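NYN domain-containing protein (Vibrio parahaemolyticus, PDB 2QIP) is of unknown function but, as an NYN-domain protein of the PIN clan, may act as an RNA nuclease. Local coordinates at residues A[96-101]-A[119-124]; A[136-141]-A[151-156]. All coordinates share one frame; numbering follows the deposited sequence.

Interaction 1: residues A[96-101]-A[119-124]; sequences VGITLD and GDFSLL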
loop_
_atom_site.group_PDB
_atom_site.type_symbol
_atom_site.label_atom_id
_atom_site.label_comp_id
_atom_site.label_asym_id
_atom_site.label_seq_id
_atom_site.Cartn_x
_atom_site.Cartn_y
_atom_site.Cartn_z
ATOM N N VAL A 96 -1.126 2.509 -1.388
ATOM C CA VAL A 96 0.289 2.347 -1.725
ATOM C C VAL A 96 1.061 3.637 -1.379
ATOM O O VAL A 96 2.098 3.592 -0.720
ATOM C CB VAL A 96 0.526 1.932 -3.214
ATOM C CG1 VAL A 96 2.020 2.016 -3.559
ATOM C CG2 VAL A 96 -0.010 0.498 -3.460
ATOM N N GLY A 97 0.547 4.795 -1.795
ATOM C CA GLY A 97 1.312 6.017 -1.586
ATOM C C GLY A 97 1.398 6.445 -0.123
ATOM O O GLY A 97 2.435 6.940 0.331
ATOM N N ILE A 98 0.322 6.233 0.631
ATOM C CA ILE A 98 0.335 6.507 2.073
ATOM C C ILE A 98 1.326 5.580 2.789
ATOM O O ILE A 98 2.093 6.033 3.660
ATOM C CB ILE A 98 -1.106 6.407 2.657
ATOM C CG1 ILE A 98 -1.924 7.623 2.180
ATOM C CG2 ILE A 98 -1.093 6.355 4.205
ATOM C CD1 ILE A 98 -3.435 7.549 2.517
ATOM N N THR A 99 1.344 4.302 2.395
ATOM C CA THR A 99 2.280 3.351 2.965
ATOM C C THR A 99 3.718 3.793 2.706
ATOM O O THR A 99 4.546 3.805 3.630
ATOM C CB THR A 99 2.016 1.935 2.445
ATOM O OG1 THR A 99 0.690 1.559 2.828
ATOM C CG2 THR A 99 2.993 0.911 3.016
ATOM N N LEU A 100 4.022 4.154 1.454
ATOM C CA LEU A 100 5.386 4.605 1.118
ATOM C C LEU A 100 5.811 5.804 1.978
ATOM O O LEU A 100 6.914 5.835 2.532
ATOM C CB LEU A 100 5.455 5.003 -0.351
ATOM C CG LEU A 100 5.392 3.858 -1.347
ATOM C CD1 LEU A 100 5.229 4.457 -2.737
ATOM C CD2 LEU A 100 6.622 2.971 -1.270
ATOM N N ASP A 101 4.940 6.802 2.059
ATOM C CA ASP A 101 5.291 8.044 2.747
ATOM C C ASP A 101 5.355 7.874 4.266
ATOM O O ASP A 101 6.204 8.507 4.918
ATOM C CB ASP A 101 4.292 9.157 2.376
ATOM C CG ASP A 101 4.508 9.714 0.978
ATOM O OD1 ASP A 101 5.529 9.379 0.314
ATOM O OD2 ASP A 101 3.640 10.528 0.563
ATOM N N GLY A 119 -8.710 -0.829 7.533
ATOM C CA GLY A 119 -7.969 -1.827 8.269
ATOM C C GLY A 119 -6.723 -2.344 7.571
ATOM O O GLY A 119 -5.852 -2.913 8.230
ATOM N N ASP A 120 -6.619 -2.183 6.253
ATOM C CA ASP A 120 -5.387 -2.627 5.598
ATOM C C ASP A 120 -4.165 -1.874 6.123
ATOM O O ASP A 120 -3.038 -2.356 6.027
ATOM C CB ASP A 120 -5.473 -2.539 4.082
ATOM C CG ASP A 120 -6.178 -3.737 3.477
ATOM O OD1 ASP A 120 -6.125 -4.813 4.107
ATOM O OD2 ASP A 120 -6.788 -3.596 2.391
ATOM N N PHE A 121 -4.394 -0.693 6.684
ATOM C CA PHE A 121 -3.267 0.056 7.257
ATOM C C PHE A 121 -2.733 -0.568 8.560
ATOM O O PHE A 121 -1.681 -0.141 9.072
ATOM C CB PHE A 121 -3.608 1.526 7.451
ATOM C CG PHE A 121 -3.701 2.311 6.173
ATOM C CD1 PHE A 121 -2.645 2.328 5.269
ATOM C CD2 PHE A 121 -4.840 3.053 5.878
ATOM C CE1 PHE A 121 -2.743 3.076 4.065
ATOM C CE2 PHE A 121 -4.925 3.791 4.709
ATOM C CZ PHE A 121 -3.889 3.812 3.789
ATOM N N SER A 122 -3.418 -1.596 9.081
ATOM C CA SER A 122 -2.898 -2.286 10.268
ATOM C C SER A 122 -1.471 -2.768 10.037
ATOM O O SER A 122 -0.641 -2.703 10.957
ATOM C CB SER A 122 -3.774 -3.488 10.634
ATOM O OG SER A 122 -5.078 -3.027 10.900
ATOM N N LEU A 123 -1.186 -3.266 8.828
ATOM C CA LEU A 123 0.162 -3.758 8.565
ATOM C C LEU A 123 1.186 -2.632 8.602
ATOM O O LEU A 123 2.350 -2.835 9.003
ATOM C CB LEU A 123 0.257 -4.496 7.234
ATOM C CG LEU A 123 -0.209 -5.964 7.240
ATOM C CD1 LEU A 123 -1.708 -6.088 7.477
ATOM C CD2 LEU A 123 0.176 -6.642 5.937
ATOM N N LEU A 124 0.751 -1.448 8.187
ATOM C CA LEU A 124 1.627 -0.273 8.197
ATOM C C LEU A 124 1.897 0.188 9.626
ATOM O O LEU A 124 3.050 0.487 9.986
ATOM C CB LEU A 124 0.998 0.853 7.370
ATOM C CG LEU A 124 1.612 2.248 7.537
ATOM C CD1 LEU A 124 3.086 2.288 7.100
ATOM C CD2 LEU A 124 0.749 3.265 6.777
#

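Interaction 2: residues A[136-141]-A[151-156]; sequences VTVYGV and DCADNF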
loop_
_atom_site.group_PDB
_atom_site.type_symbol
_atom_site.label_atom_id
_atom_site.label_comp_id
_atom_site.label_asym_id
_atom_site.label_seq_id
_atom_site.Cartn_x
_atom_site.Cartn_y
_atom_site.Cartn_z
ATOM N N VAL A 136 1.901 5.437 16.997
ATOM C CA VAL A 136 0.927 5.687 15.951
ATOM C C VAL A 136 -0.421 5.977 16.581
ATOM O O VAL A 136 -0.924 5.181 17.417
ATOM C CB VAL A 136 0.818 4.494 14.966
ATOM C CG1 VAL A 136 -0.159 4.826 13.832
ATOM C CG2 VAL A 136 2.220 4.147 14.393
ATOM N N THR A 137 -0.989 7.123 16.203
ATOM C CA THR A 137 -2.391 7.431 16.529
ATOM C C THR A 137 -3.218 7.309 15.258
ATOM O O THR A 137 -2.810 7.813 14.206
ATOM C CB THR A 137 -2.542 8.867 17.071
ATOM O OG1 THR A 137 -1.790 9.001 18.283
ATOM C CG2 THR A 137 -4.020 9.250 17.307
ATOM N N VAL A 138 -4.377 6.658 15.365
ATOM C CA VAL A 138 -5.347 6.573 14.279
ATOM C C VAL A 138 -6.554 7.407 14.636
ATOM O O VAL A 138 -7.048 7.298 15.760
ATOM C CB VAL A 138 -5.762 5.105 14.012
ATOM C CG1 VAL A 138 -6.975 5.021 13.070
ATOM C CG2 VAL A 138 -4.577 4.319 13.434
ATOM N N TYR A 139 -6.997 8.242 13.690
ATOM C CA TYR A 139 -8.303 8.903 13.779
ATOM C C TYR A 139 -9.194 8.215 12.760
ATOM O O TYR A 139 -8.805 8.100 11.587
ATOM C CB TYR A 139 -8.210 10.386 13.396
ATOM C CG TYR A 139 -7.642 11.299 14.449
ATOM C CD1 TYR A 139 -8.439 12.300 15.032
ATOM C CD2 TYR A 139 -6.299 11.212 14.841
ATOM C CE1 TYR A 139 -7.927 13.177 15.978
ATOM C CE2 TYR A 139 -5.786 12.073 15.793
ATOM C CZ TYR A 139 -6.605 13.050 16.374
ATOM O OH TYR A 139 -6.086 13.901 17.325
ATOM N N GLY A 140 -10.380 7.783 13.193
ATOM C CA GLY A 140 -11.298 7.106 12.285
ATOM C C GLY A 140 -12.723 7.202 12.782
ATOM O O GLY A 140 -12.945 7.377 13.977
ATOM N N VAL A 141 -13.688 7.087 11.863
ATOM C CA VAL A 141 -15.108 7.031 12.231
ATOM C C VAL A 141 -15.327 5.655 12.889
ATOM O O VAL A 141 -15.160 4.640 12.222
ATOM C CB VAL A 141 -15.982 7.174 10.984
ATOM C CG1 VAL A 141 -17.441 6.906 11.326
ATOM C CG2 VAL A 141 -15.813 8.569 10.408
ATOM N N ASP A 151 -6.915 -1.613 17.425
ATOM C CA ASP A 151 -6.139 -2.359 18.420
ATOM C C ASP A 151 -4.634 -2.271 18.161
ATOM O O ASP A 151 -3.843 -2.328 19.098
ATOM C CB ASP A 151 -6.585 -3.822 18.417
ATOM C CG ASP A 151 -7.991 -4.006 19.010
ATOM O OD1 ASP A 151 -8.526 -3.056 19.626
ATOM O OD2 ASP A 151 -8.558 -5.098 18.852
ATOM N N CYS A 152 -4.238 -2.146 16.886
ATOM C CA CYS A 152 -2.814 -2.027 16.533
ATOM C C CYS A 152 -2.260 -0.661 16.970
ATOM O O CYS A 152 -1.108 -0.569 17.388
ATOM C CB CYS A 152 -2.607 -2.185 15.012
ATOM S SG CYS A 152 -2.720 -3.864 14.433
ATOM N N ALA A 153 -3.052 0.399 16.786
ATOM C CA ALA A 153 -2.609 1.755 17.080
ATOM C C ALA A 153 -2.248 1.907 18.549
ATOM O O ALA A 153 -2.847 1.252 19.413
ATOM C CB ALA A 153 -3.728 2.739 16.731
ATOM N N ASP A 154 -1.278 2.766 18.839
ATOM C CA ASP A 154 -1.019 3.138 20.218
ATOM C C ASP A 154 -2.178 3.901 20.850
ATOM O O ASP A 154 -2.470 3.716 22.029
ATOM C CB ASP A 154 0.297 3.902 20.321
ATOM C CG ASP A 154 1.454 3.050 19.878
ATOM O OD1 ASP A 154 1.871 2.165 20.660
ATOM O OD2 ASP A 154 1.899 3.211 18.732
ATOM N N ASN A 155 -2.819 4.766 20.070
ATOM C CA ASN A 155 -3.978 5.541 20.516
ATOM C C ASN A 155 -4.941 5.621 19.367
ATOM O O ASN A 155 -4.535 5.683 18.210
ATOM C CB ASN A 155 -3.545 6.968 20.903
ATOM C CG ASN A 155 -2.630 6.988 22.113
ATOM O OD1 ASN A 155 -3.093 7.168 23.268
ATOM N ND2 ASN A 155 -1.333 6.787 21.882
ATOM N N PHE A 156 -6.225 5.652 19.703
ATOM C CA PHE A 156 -7.283 5.808 18.720
ATOM C C PHE A 156 -8.156 6.988 19.129
ATOM O O PHE A 156 -8.553 7.095 20.296
ATOM C CB PHE A 156 -8.146 4.546 18.599
ATOM C CG PHE A 156 -9.361 4.728 17.709
ATOM C CD1 PHE A 156 -9.210 4.878 16.334
ATOM C CD2 PHE A 156 -10.649 4.771 18.248
ATOM C CE1 PHE A 156 -10.312 5.065 15.512
ATOM C CE2 PHE A 156 -11.770 4.974 17.410
ATOM C CZ PHE A 156 -11.595 5.101 16.048
#

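Interaction 1: residues A[96-101]-A[119-124]
Phe121 holds CG anti to its own carbonyl carbon, beside its backbone N (chi1 -72°), and Ile98 holds CG2 anti to its backbone N. The two side chains cross at about a right angle. The ring reaches the helix with its CE1-CZ end: Ile98 CG2 lies 3.7 Å from Phe121 CE1, in an oblique position, while Ile98 CD1 comes within 4.0 Å of Phe121 CZ. Thr99 approaches the same ring differently, its OG1 standing in the ring plane at the edge, 4.0 Å from Phe121 CE1. That hydroxyl is hydrogen-bonded to the carbonyl O of Asp95, one turn back in helix 95-105. One turn after Phe121, Leu124 sends CD1 to 4.1 Å from the carbonyl O of Thr99 and CD2 to 4.1 Å from Thr99 CA, packing chiefly against the helix backbone. The contact thus joins helix 95-105 to the start of helix 122-132 in the alpha/beta NYN domain, and strand 111-115 connects the two in sequence. Leu114 of that strand touches both Ile98 and Phe121 from the sheet side, and Asp17 at the end of strand 10-17 does likewise. Within 119-124, Gly119 O accepts two hydrogen bonds, from Ser122 N and, in the carbonyl plane on a lone pair, from Ser122 OG at 2.8 Å.

Interaction 2: residues A[136-141]-A[151-156]
Val136-Gly140 and Asn155-Phe156 run parallel, Thr137 pairing with Asn155 and Val138 with Phe156, as Val138 N donates to Asn155 O (3.0 Å) and Asn155 N to Val136 O (3.3 Å). This is the closing step of a beta-alpha-beta unit: strand 135-140, helix 147-152 and the outermost strand 155-158 of the parallel sheet. Where the chain leaves the helix, Asp154 turns its carboxylate back to strand 135-140. Its CG stands anti to its own carbonyl carbon (chi1 -62°), and OD2 accepts from Val136 N at 2.8 Å on the anti side, 17° out of the carboxylate plane. Gln129 NE2 is a second donor to this oxygen, and it also bonds Cys152 O, tying the turn to helix 122-132. On the face carrying Val138 and Phe156, the two methyls of Val138 part company: CG2 meets Ala153 CB at 3.8 Å, whereas CG1 lies in plane at the edge of the Phe156 ring, 4.0 Å from CD1. The ring extends alongside the strand beyond the paired residues. There, where Gly140 has no side chain, Phe156 CE1 lies 3.6 Å from Gly140 N and CZ 3.4 Å from Gly140 O.

In the fold
The two contacts follow one another along the chain, interaction 1 closing at Leu124 before interaction 2 opens at Val136, with their centres about 13 Å apart. Helix 122-132 bridges them: its first turn belongs to interaction 1, and strand 135-140, which follows it, provides one side of interaction 2. They meet directly where Ser122 CB packs on Cys152 SG at 4.0 Å. Interaction 1 joins helices packed against the sheet, whereas interaction 2 adds the last strand to its edge. Helix 95-105 of interaction 1 also lies at the interface with the second subunit, where Thr99 packs on Val96 and Asp101 forms a salt bridge with Arg127 of that subunit; no other chain of the assembly touches the segments of interaction 2.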